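Local coordinates for Lpg2148(MvcA) (Legionella pneumophila subsp. pneumophila str. Philadelphia 1, PDB 6K11), which is a Legionella effector that probably acts as a deamidase-related deubiquitinase, regulating the activity of the ubiquitin-conjugating enzyme UBE2N, at residues E141-E146 with K152-E157; N158-I163 with F170-G175; K176-Q181 with I211-D216. One frame throughout, in Å; residues are numbered along the deposited sequence.

Interaction 1: residues E141-E146 with K152-E157; sequences ENFNPE and KIYLLE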
loop_
_atom_site.group_PDB
_atom_site.type_symbol
_atom_site.label_atom_id
_atom_site.label_comp_id
_atom_site.label_asym_id
_atom_site.label_seq_id
_atom_site.Cartn_x
_atom_site.Cartn_y
_atom_site.Cartn_z
ATOM N N GLU A 141 -19.102 27.614 -12.293
ATOM C CA GLU A 141 -20.025 26.809 -13.090
ATOM C C GLU A 141 -19.451 25.441 -13.447
ATOM O O GLU A 141 -20.212 24.478 -13.599
ATOM C CB GLU A 141 -20.399 27.582 -14.353
ATOM C CG GLU A 141 -20.553 29.078 -14.089
ATOM C CD GLU A 141 -20.322 29.923 -15.330
ATOM O OE1 GLU A 141 -19.703 31.010 -15.208
ATOM O OE2 GLU A 141 -20.763 29.508 -16.421
ATOM N N ASN A 142 -18.126 25.325 -13.577
ATOM C CA ASN A 142 -17.494 24.100 -14.056
ATOM C C ASN A 142 -16.761 23.327 -12.965
ATOM O O ASN A 142 -15.962 22.439 -13.285
ATOM C CB ASN A 142 -16.521 24.419 -15.189
ATOM C CG ASN A 142 -17.160 25.236 -16.285
ATOM O OD1 ASN A 142 -16.608 26.247 -16.727
ATOM N ND2 ASN A 142 -18.338 24.811 -16.725
ATOM N N PHE A 143 -17.005 23.634 -11.691
ATOM C CA PHE A 143 -16.295 23.000 -10.585
ATOM C C PHE A 143 -17.249 22.054 -9.870
ATOM O O PHE A 143 -18.225 22.493 -9.253
ATOM C CB PHE A 143 -15.725 24.032 -9.613
ATOM C CG PHE A 143 -14.992 23.419 -8.448
ATOM C CD1 PHE A 143 -13.739 22.846 -8.624
ATOM C CD2 PHE A 143 -15.562 23.401 -7.184
ATOM C CE1 PHE A 143 -13.059 22.271 -7.561
ATOM C CE2 PHE A 143 -14.889 22.827 -6.110
ATOM C CZ PHE A 143 -13.637 22.261 -6.296
ATOM N N ASN A 144 -16.961 20.764 -9.960
ATOM C CA ASN A 144 -17.679 19.732 -9.215
ATOM C C ASN A 144 -16.694 19.080 -8.261
ATOM O O ASN A 144 -15.806 18.329 -8.710
ATOM C CB ASN A 144 -18.279 18.699 -10.167
ATOM C CG ASN A 144 -19.166 17.696 -9.462
ATOM O OD1 ASN A 144 -19.162 17.587 -8.233
ATOM N ND2 ASN A 144 -19.932 16.945 -10.242
ATOM N N PRO A 145 -16.795 19.336 -6.953
ATOM C CA PRO A 145 -15.812 18.768 -6.013
ATOM C C PRO A 145 -15.814 17.251 -5.969
ATOM O O PRO A 145 -14.820 16.662 -5.528
ATOM C CB PRO A 145 -16.227 19.365 -4.663
ATOM C CG PRO A 145 -17.659 19.789 -4.849
ATOM C CD PRO A 145 -17.789 20.189 -6.282
ATOM N N GLU A 146 -16.889 16.603 -6.414
ATOM C CA GLU A 146 -16.948 15.148 -6.440
ATOM C C GLU A 146 -16.146 14.542 -7.585
ATOM O O GLU A 146 -15.752 13.373 -7.495
ATOM C CB GLU A 146 -18.404 14.691 -6.538
ATOM C CG GLU A 146 -19.318 15.320 -5.497
ATOM C CD GLU A 146 -19.263 14.595 -4.167
ATOM O OE1 GLU A 146 -19.229 13.344 -4.167
ATOM O OE2 GLU A 146 -19.249 15.275 -3.118
ATOM N N LYS A 152 -4.999 19.106 -5.500
ATOM C CA LYS A 152 -4.751 20.375 -6.165
ATOM C C LYS A 152 -5.431 21.483 -5.369
ATOM O O LYS A 152 -6.393 21.237 -4.631
ATOM C CB LYS A 152 -5.281 20.380 -7.610
ATOM C CG LYS A 152 -4.590 19.385 -8.550
ATOM C CD LYS A 152 -5.193 19.457 -9.951
ATOM C CE LYS A 152 -4.410 18.592 -10.946
ATOM N NZ LYS A 152 -4.972 18.671 -12.334
ATOM N N ILE A 153 -4.915 22.700 -5.508
ATOM C CA ILE A 153 -5.602 23.886 -4.998
ATOM C C ILE A 153 -6.457 24.457 -6.115
ATOM O O ILE A 153 -6.009 24.542 -7.263
ATOM C CB ILE A 153 -4.593 24.922 -4.476
ATOM C CG1 ILE A 153 -3.900 24.393 -3.223
ATOM C CG2 ILE A 153 -5.300 26.258 -4.205
ATOM C CD1 ILE A 153 -2.744 25.243 -2.758
ATOM N N TYR A 154 -7.695 24.835 -5.789
ATOM C CA TYR A 154 -8.660 25.342 -6.760
ATOM C C TYR A 154 -9.067 26.764 -6.396
ATOM O O TYR A 154 -9.512 27.018 -5.273
ATOM C CB TYR A 154 -9.899 24.440 -6.826
ATOM C CG TYR A 154 -9.604 23.114 -7.500
ATOM C CD1 TYR A 154 -9.731 22.973 -8.877
ATOM C CD2 TYR A 154 -9.159 22.020 -6.767
ATOM C CE1 TYR A 154 -9.433 21.766 -9.514
ATOM C CE2 TYR A 154 -8.865 20.813 -7.389
ATOM C CZ TYR A 154 -9.007 20.693 -8.762
ATOM O OH TYR A 154 -8.708 19.493 -9.379
ATOM N N LEU A 155 -8.934 27.684 -7.348
ATOM C CA LEU A 155 -9.332 29.077 -7.158
ATOM C C LEU A 155 -10.569 29.352 -8.004
ATOM O O LEU A 155 -10.510 29.321 -9.238
ATOM C CB LEU A 155 -8.197 30.035 -7.518
ATOM C CG LEU A 155 -8.583 31.522 -7.576
ATOM C CD1 LEU A 155 -9.007 32.034 -6.181
ATOM C CD2 LEU A 155 -7.412 32.332 -8.119
ATOM N N LEU A 156 -11.681 29.627 -7.335
ATOM C CA LEU A 156 -12.938 29.990 -7.963
ATOM C C LEU A 156 -13.148 31.491 -7.817
ATOM O O LEU A 156 -12.394 32.177 -7.116
ATOM C CB LEU A 156 -14.109 29.228 -7.328
ATOM C CG LEU A 156 -14.391 27.761 -7.654
ATOM C CD1 LEU A 156 -13.160 26.883 -7.509
ATOM C CD2 LEU A 156 -15.512 27.259 -6.749
ATOM N N GLU A 157 -14.202 31.996 -8.474
ATOM C CA GLU A 157 -14.588 33.395 -8.282
ATOM C C GLU A 157 -14.790 33.720 -6.808
ATOM O O GLU A 157 -14.474 34.829 -6.363
ATOM C CB GLU A 157 -15.876 33.721 -9.051
ATOM C CG GLU A 157 -15.765 33.646 -10.556
ATOM C CD GLU A 157 -16.406 32.390 -11.101
ATOM O OE1 GLU A 157 -16.237 31.324 -10.465
ATOM O OE2 GLU A 157 -17.085 32.464 -12.149
#
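Phe-143 drops from the 141-146 loop onto two side chains of the strand-bearing segment, Tyr-154 and Leu-156, and these three make the heart of the contact. Its CE1 corner comes down over one face of the Tyr-154 ring, off centre, and lies 3.6 Å from Tyr-154 CG. The two ring planes are inclined at 50° with centroids 5.2 Å apart, an oblique pairing. On the Leu-156 side the branches divide the work. CD1 of Leu-156 sits over a face of the Phe-143 ring, 4.2 Å from the centroid and only 17° off the normal, a CH-pi contact, while CD2 of Leu-156 meets Phe-143 CD2 at 3.9 Å. The opposite face of the phenylalanine is approached near its rim by Pro-145 N, two residues on in the same loop. The CB bond of Phe-143 already points at the strand, and chi1 of 180° carries the ring further that way, opposite the backbone N. Next along the loop, Asn-144 OD1 accepts from Glu-146 N at 3.1 Å, an Asx turn that bends the chain just after the aromatic anchor.

Around this cluster, Ile-163 of the neighbouring strand 160-163 touches both rings, and the Tyr-154 hydroxyl is hydrogen-bonded to Val-149 O, tying the far end of that ring to the connection between the two segments. At the other end Glu-141 OE1 and Glu-157 OE2 lie 4.3 Å apart. Glu-157 OE1 is hydrogen-bonded to Asn-140 N, which holds that carboxylate near its like-charged neighbour. With no hydrogen bond between them, the two segments of the MvcA insertion domain hold together by apolar and aromatic packing, with polar ties from Tyr-154 and Glu-157 to the flanking loop, and the nearby carboxylates would, if both ionised, tend to oppose the approach at that end.

Interaction 2: residues N158-I163 with F170-G175; sequences NKLYFI and FNLGPG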
loop_
_atom_site.group_PDB
_atom_site.type_symbol
_atom_site.label_atom_id
_atom_site.label_comp_id
_atom_site.label_asym_id
_atom_site.label_seq_id
_atom_site.Cartn_x
_atom_site.Cartn_y
_atom_site.Cartn_z
ATOM N N ASN A 158 -15.333 32.775 -6.031
ATOM C CA ASN A 158 -15.740 33.084 -4.666
ATOM C C ASN A 158 -15.251 32.087 -3.623
ATOM O O ASN A 158 -15.689 32.162 -2.468
ATOM C CB ASN A 158 -17.263 33.198 -4.575
ATOM C CG ASN A 158 -17.986 32.067 -5.275
ATOM O OD1 ASN A 158 -17.427 30.990 -5.513
ATOM N ND2 ASN A 158 -19.251 32.311 -5.614
ATOM N N LYS A 159 -14.358 31.170 -3.983
ATOM C CA LYS A 159 -13.846 30.193 -3.031
ATOM C C LYS A 159 -12.401 29.876 -3.400
ATOM O O LYS A 159 -12.018 29.946 -4.570
ATOM C CB LYS A 159 -14.699 28.913 -3.023
ATOM C CG LYS A 159 -16.149 29.086 -2.536
ATOM C CD LYS A 159 -16.282 28.762 -1.042
ATOM C CE LYS A 159 -17.725 28.902 -0.524
ATOM N NZ LYS A 159 -18.690 28.863 -1.647
ATOM N N LEU A 160 -11.593 29.594 -2.384
ATOM C CA LEU A 160 -10.234 29.079 -2.540
ATOM C C LEU A 160 -10.200 27.768 -1.766
ATOM O O LEU A 160 -10.336 27.774 -0.537
ATOM C CB LEU A 160 -9.190 30.068 -2.013
ATOM C CG LEU A 160 -7.722 29.630 -2.084
ATOM C CD1 LEU A 160 -7.275 29.489 -3.550
ATOM C CD2 LEU A 160 -6.834 30.611 -1.355
ATOM N N TYR A 161 -10.033 26.653 -2.482
ATOM C CA TYR A 161 -10.153 25.316 -1.922
ATOM C C TYR A 161 -8.854 24.535 -2.077
ATOM O O TYR A 161 -8.058 24.778 -2.999
ATOM C CB TYR A 161 -11.256 24.507 -2.634
ATOM C CG TYR A 161 -12.691 24.832 -2.288
ATOM C CD1 TYR A 161 -13.147 24.795 -0.964
ATOM C CD2 TYR A 161 -13.614 25.102 -3.293
ATOM C CE1 TYR A 161 -14.466 25.060 -0.662
ATOM C CE2 TYR A 161 -14.925 25.367 -3.001
ATOM C CZ TYR A 161 -15.350 25.343 -1.688
ATOM O OH TYR A 161 -16.663 25.609 -1.404
ATOM N N PHE A 162 -8.662 23.570 -1.177
ATOM C CA PHE A 162 -7.699 22.498 -1.365
ATOM C C PHE A 162 -8.492 21.205 -1.289
ATOM O O PHE A 162 -9.265 21.011 -0.343
ATOM C CB PHE A 162 -6.580 22.538 -0.309
ATOM C CG PHE A 162 -5.726 21.294 -0.260
ATOM C CD1 PHE A 162 -5.122 20.798 -1.413
ATOM C CD2 PHE A 162 -5.512 20.639 0.941
ATOM C CE1 PHE A 162 -4.326 19.646 -1.371
ATOM C CE2 PHE A 162 -4.716 19.488 1.006
ATOM C CZ PHE A 162 -4.122 18.987 -0.155
ATOM N N ILE A 163 -8.368 20.365 -2.321
ATOM C CA ILE A 163 -8.917 19.011 -2.309
ATOM C C ILE A 163 -7.761 18.068 -2.030
ATOM O O ILE A 163 -6.798 18.034 -2.806
ATOM C CB ILE A 163 -9.589 18.652 -3.642
ATOM C CG1 ILE A 163 -10.750 19.586 -3.938
ATOM C CG2 ILE A 163 -10.040 17.175 -3.625
ATOM C CD1 ILE A 163 -11.465 19.265 -5.236
ATOM N N PHE A 170 -11.244 21.386 1.558
ATOM C CA PHE A 170 -10.854 22.335 2.593
ATOM C C PHE A 170 -11.008 23.743 2.046
ATOM O O PHE A 170 -10.346 24.103 1.063
ATOM C CB PHE A 170 -9.414 22.113 3.053
ATOM C CG PHE A 170 -9.187 20.803 3.762
ATOM C CD1 PHE A 170 -8.864 19.664 3.041
ATOM C CD2 PHE A 170 -9.266 20.720 5.149
ATOM C CE1 PHE A 170 -8.646 18.455 3.687
ATOM C CE2 PHE A 170 -9.056 19.507 5.810
ATOM C CZ PHE A 170 -8.731 18.375 5.064
ATOM N N ASN A 171 -11.870 24.537 2.683
ATOM C CA ASN A 171 -11.937 25.965 2.400
ATOM C C ASN A 171 -10.727 26.627 3.049
ATOM O O ASN A 171 -10.503 26.483 4.258
ATOM C CB ASN A 171 -13.252 26.566 2.922
ATOM C CG ASN A 171 -13.473 28.002 2.448
ATOM O OD1 ASN A 171 -12.540 28.820 2.445
ATOM N ND2 ASN A 171 -14.706 28.317 2.064
ATOM N N LEU A 172 -9.929 27.324 2.245
ATOM C CA LEU A 172 -8.670 27.876 2.730
ATOM C C LEU A 172 -8.834 29.237 3.419
ATOM O O LEU A 172 -7.845 29.761 3.944
ATOM C CB LEU A 172 -7.661 27.985 1.581
ATOM C CG LEU A 172 -7.137 26.653 1.033
ATOM C CD1 LEU A 172 -5.925 26.885 0.110
ATOM C CD2 LEU A 172 -6.761 25.715 2.190
ATOM N N GLY A 173 -10.038 29.805 3.469
ATOM C CA GLY A 173 -10.265 30.950 4.334
ATOM C C GLY A 173 -10.798 32.234 3.718
ATOM O O GLY A 173 -11.718 32.853 4.265
ATOM N N PRO A 174 -10.214 32.695 2.608
ATOM C CA PRO A 174 -10.611 34.005 2.055
ATOM C C PRO A 174 -12.086 34.080 1.678
ATOM O O PRO A 174 -12.668 33.116 1.180
ATOM C CB PRO A 174 -9.717 34.145 0.816
ATOM C CG PRO A 174 -8.506 33.345 1.136
ATOM C CD PRO A 174 -9.034 32.151 1.909
ATOM N N GLY A 175 -12.688 35.259 1.893
ATOM C CA GLY A 175 -14.082 35.466 1.551
ATOM C C GLY A 175 -14.273 35.751 0.066
ATOM O O GLY A 175 -13.316 35.887 -0.696
HETATM O O HOH W 1 -15.141 32.612 0.133
HETATM O O HOH W 2 -12.221 30.536 0.427
#
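Leu-160 and Leu-172 form the apolar centre, their side chains crossing at an angle with Leu-160 CG 3.9 Å from Leu-172 CD1. CD2 of Leu-160 reaches Pro-174 CG at 4.1 Å, and CD2 of Leu-172 turns to Phe-162 CB. Phe-162 and Phe-170 continue this face, running side by side in the same direction, and Phe-225 meets both rings edge-to-face. Behind the leucines stand Ile-214 and Phe-218 of helix 206-220.

The backbones carry an antiparallel beta hairpin, strand 160-163 paired with the sheet-edge strand 169-171. Phe-162 and Phe-170 are its hydrogen-bonded pair, exchanging N-H and carbonyl in both directions; Tyr-161 and Asn-171 are the non-hydrogen-bonded pair beside them. Beyond the strand's end the ladder gains one more rung, Leu-172 N to Leu-160 O at 2.8 Å.

The Tyr-161 and Asn-171 side chains share the other face of the sheet. The tyrosine ring turns its edge to the backbone, with Phe-170 O near the ring plane, 3.5 Å from Tyr-161 CD1. Asn-171, its amide swung away from its own N (chi1 -171°), sends OD1 to Gly-173 N, 2.9 Å away and in the carbonyl plane, closing an Asx turn. Where the segments diverge, water 2 accepts from Leu-160 N and approaches Asn-171 OD1 and Pro-174 O, and water 1 donates to both Asn-158 O and Pro-174 O.

Interaction 3: residues K176-Q181 with I211-D216; sequences KKKCTQ and ISEIVD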
loop_
_atom_site.group_PDB
_atom_site.type_symbol
_atom_site.label_atom_id
_atom_site.label_comp_id
_atom_site.label_asym_id
_atom_site.label_seq_id
_atom_site.Cartn_x
_atom_site.Cartn_y
_atom_site.Cartn_z
ATOM N N LYS A 176 -15.548 35.871 -0.336
ATOM C CA LYS A 176 -15.884 36.005 -1.759
ATOM C C LYS A 176 -15.189 37.200 -2.413
ATOM O O LYS A 176 -14.677 37.093 -3.536
ATOM C CB LYS A 176 -17.396 36.133 -1.942
ATOM C CG LYS A 176 -17.814 36.555 -3.350
ATOM C CD LYS A 176 -19.124 35.883 -3.772
ATOM C CE LYS A 176 -19.761 36.563 -4.974
ATOM N NZ LYS A 176 -20.756 37.597 -4.563
ATOM N N LYS A 177 -15.171 38.348 -1.738
ATOM C CA LYS A 177 -14.540 39.532 -2.317
ATOM C C LYS A 177 -13.069 39.291 -2.644
ATOM O O LYS A 177 -12.587 39.692 -3.713
ATOM C CB LYS A 177 -14.682 40.711 -1.358
ATOM C CG LYS A 177 -14.133 42.025 -1.878
ATOM C CD LYS A 177 -14.858 43.191 -1.207
ATOM C CE LYS A 177 -14.371 44.529 -1.738
ATOM N NZ LYS A 177 -15.312 45.636 -1.371
ATOM N N LYS A 178 -12.338 38.657 -1.730
ATOM C CA LYS A 178 -10.904 38.446 -1.918
ATOM C C LYS A 178 -10.627 37.397 -2.992
ATOM O O LYS A 178 -9.707 37.562 -3.807
ATOM C CB LYS A 178 -10.263 38.024 -0.591
ATOM C CG LYS A 178 -8.815 37.574 -0.708
ATOM C CD LYS A 178 -7.936 38.667 -1.271
ATOM C CE LYS A 178 -6.471 38.402 -0.949
ATOM N NZ LYS A 178 -5.587 39.508 -1.420
ATOM N N CYS A 179 -11.394 36.302 -2.991
ATOM C CA CYS A 179 -11.267 35.295 -4.040
ATOM C C CYS A 179 -11.499 35.906 -5.414
ATOM O O CYS A 179 -10.758 35.625 -6.364
ATOM C CB CYS A 179 -12.255 34.161 -3.802
ATOM S SG CYS A 179 -11.842 33.183 -2.367
ATOM N N THR A 180 -12.551 36.725 -5.540
ATOM C CA THR A 180 -12.816 37.410 -6.801
ATOM C C THR A 180 -11.611 38.229 -7.239
ATOM O O THR A 180 -11.244 38.239 -8.424
ATOM C CB THR A 180 -14.052 38.303 -6.664
ATOM O OG1 THR A 180 -15.210 37.493 -6.420
ATOM C CG2 THR A 180 -14.282 39.102 -7.945
ATOM N N GLN A 181 -10.964 38.902 -6.291
ATOM C CA GLN A 181 -9.793 39.704 -6.626
ATOM C C GLN A 181 -8.639 38.833 -7.117
ATOM O O GLN A 181 -8.034 39.112 -8.159
ATOM C CB GLN A 181 -9.392 40.531 -5.407
ATOM C CG GLN A 181 -8.210 41.434 -5.635
ATOM C CD GLN A 181 -6.918 40.732 -5.337
ATOM O OE1 GLN A 181 -6.785 40.087 -4.299
ATOM N NE2 GLN A 181 -5.956 40.835 -6.247
ATOM N N ILE A 211 -0.297 34.467 -6.992
ATOM C CA ILE A 211 0.045 33.074 -6.736
ATOM C C ILE A 211 0.830 32.964 -5.438
ATOM O O ILE A 211 0.544 32.115 -4.591
ATOM C CB ILE A 211 0.825 32.481 -7.926
ATOM C CG1 ILE A 211 -0.098 32.305 -9.129
ATOM C CG2 ILE A 211 1.470 31.154 -7.564
ATOM C CD1 ILE A 211 0.649 32.267 -10.454
ATOM N N SER A 212 1.822 33.843 -5.250
ATOM C CA SER A 212 2.610 33.801 -4.022
ATOM C C SER A 212 1.750 34.050 -2.780
ATOM O O SER A 212 2.023 33.479 -1.713
ATOM C CB SER A 212 3.750 34.816 -4.084
ATOM O OG SER A 212 4.542 34.709 -2.912
ATOM N N GLU A 213 0.713 34.881 -2.895
ATOM C CA GLU A 213 -0.178 35.082 -1.755
ATOM C C GLU A 213 -0.991 33.821 -1.452
ATOM O O GLU A 213 -1.185 33.471 -0.282
ATOM C CB GLU A 213 -1.103 36.275 -1.996
ATOM C CG GLU A 213 -1.670 36.819 -0.689
ATOM C CD GLU A 213 -2.761 37.866 -0.869
ATOM O OE1 GLU A 213 -3.528 38.072 0.103
ATOM O OE2 GLU A 213 -2.859 38.477 -1.958
ATOM N N ILE A 214 -1.470 33.128 -2.491
ATOM C CA ILE A 214 -2.170 31.858 -2.297
ATOM C C ILE A 214 -1.262 30.832 -1.623
ATOM O O ILE A 214 -1.683 30.119 -0.704
ATOM C CB ILE A 214 -2.715 31.342 -3.643
ATOM C CG1 ILE A 214 -3.875 32.228 -4.099
ATOM C CG2 ILE A 214 -3.180 29.884 -3.516
ATOM C CD1 ILE A 214 -4.218 32.112 -5.567
ATOM N N VAL A 215 0.003 30.749 -2.058
ATOM C CA VAL A 215 0.949 29.823 -1.430
ATOM C C VAL A 215 1.138 30.162 0.046
ATOM O O VAL A 215 1.190 29.265 0.904
ATOM C CB VAL A 215 2.291 29.832 -2.192
ATOM C CG1 VAL A 215 3.371 29.145 -1.383
ATOM C CG2 VAL A 215 2.142 29.153 -3.555
ATOM N N ASP A 216 1.261 31.456 0.368
ATOM C CA ASP A 216 1.406 31.870 1.764
ATOM C C ASP A 216 0.188 31.456 2.582
ATOM O O ASP A 216 0.325 30.899 3.680
ATOM C CB ASP A 216 1.594 33.387 1.868
ATOM C CG ASP A 216 2.942 33.866 1.346
ATOM O OD1 ASP A 216 3.902 33.067 1.302
ATOM O OD2 ASP A 216 3.035 35.065 0.996
#
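Lys-178 of helix segment 176-181 meets Glu-213 in a salt bridge, the one contact between the segments. The lysine chain bends at chi2 (60°) before straightening, which swings its ammonium across the gap. Glu-213, extended beyond CG, comes to meet it from the opposite direction. NZ of Lys-178 is 2.9 Å from OE1 of Glu-213, met on the syn side and 15° out of the carboxylate plane; the second bond, to Glu-213 OE2 at 3.0 Å, is weak.

Cys-179, next in line, turns inward onto Pro-174 and Leu-160. Thr-180 directs OG1 to Glu-157 O, linking the helix to the turn after strand 152-155. Gln-181 then returns to the ammonium: its OE1 accepts from Lys-178 NZ at 3.2 Å, the donor tilted 24° from the carbonyl plane. Three oxygens therefore gather round the one nitrogen, with the glutamine helping to orient it.

The bridge lies at the surface of the MvcA insertion domain and spans helices 176-185 and 206-220. Beneath it these helices meet through Ile-214 and Leu-182, with Ile-214 and Cys-179 both packed against Leu-160 of strand 160-163.

Interactions 1 and 2 share a sheet: strands 152-155 and 160-163 are neighbours in it, joined by backbone bonds such as Tyr-154 N to Tyr-161 O. Both contacts are partly buried, yet interaction 1 has no hydrogen bond between its segments and relies on aromatic and apolar packing, whereas interaction 2 adds a backbone ladder and waters. Interaction 3 is a surface contact between two helices, and purely ionic and polar. Cys-179 connects it to the others, its SG lying against the 158-163 and 170-175 segments of interaction 2 and its CB against Glu-157 O. All three follow one another along the chain within the insertion domain, well away from the chain's centre.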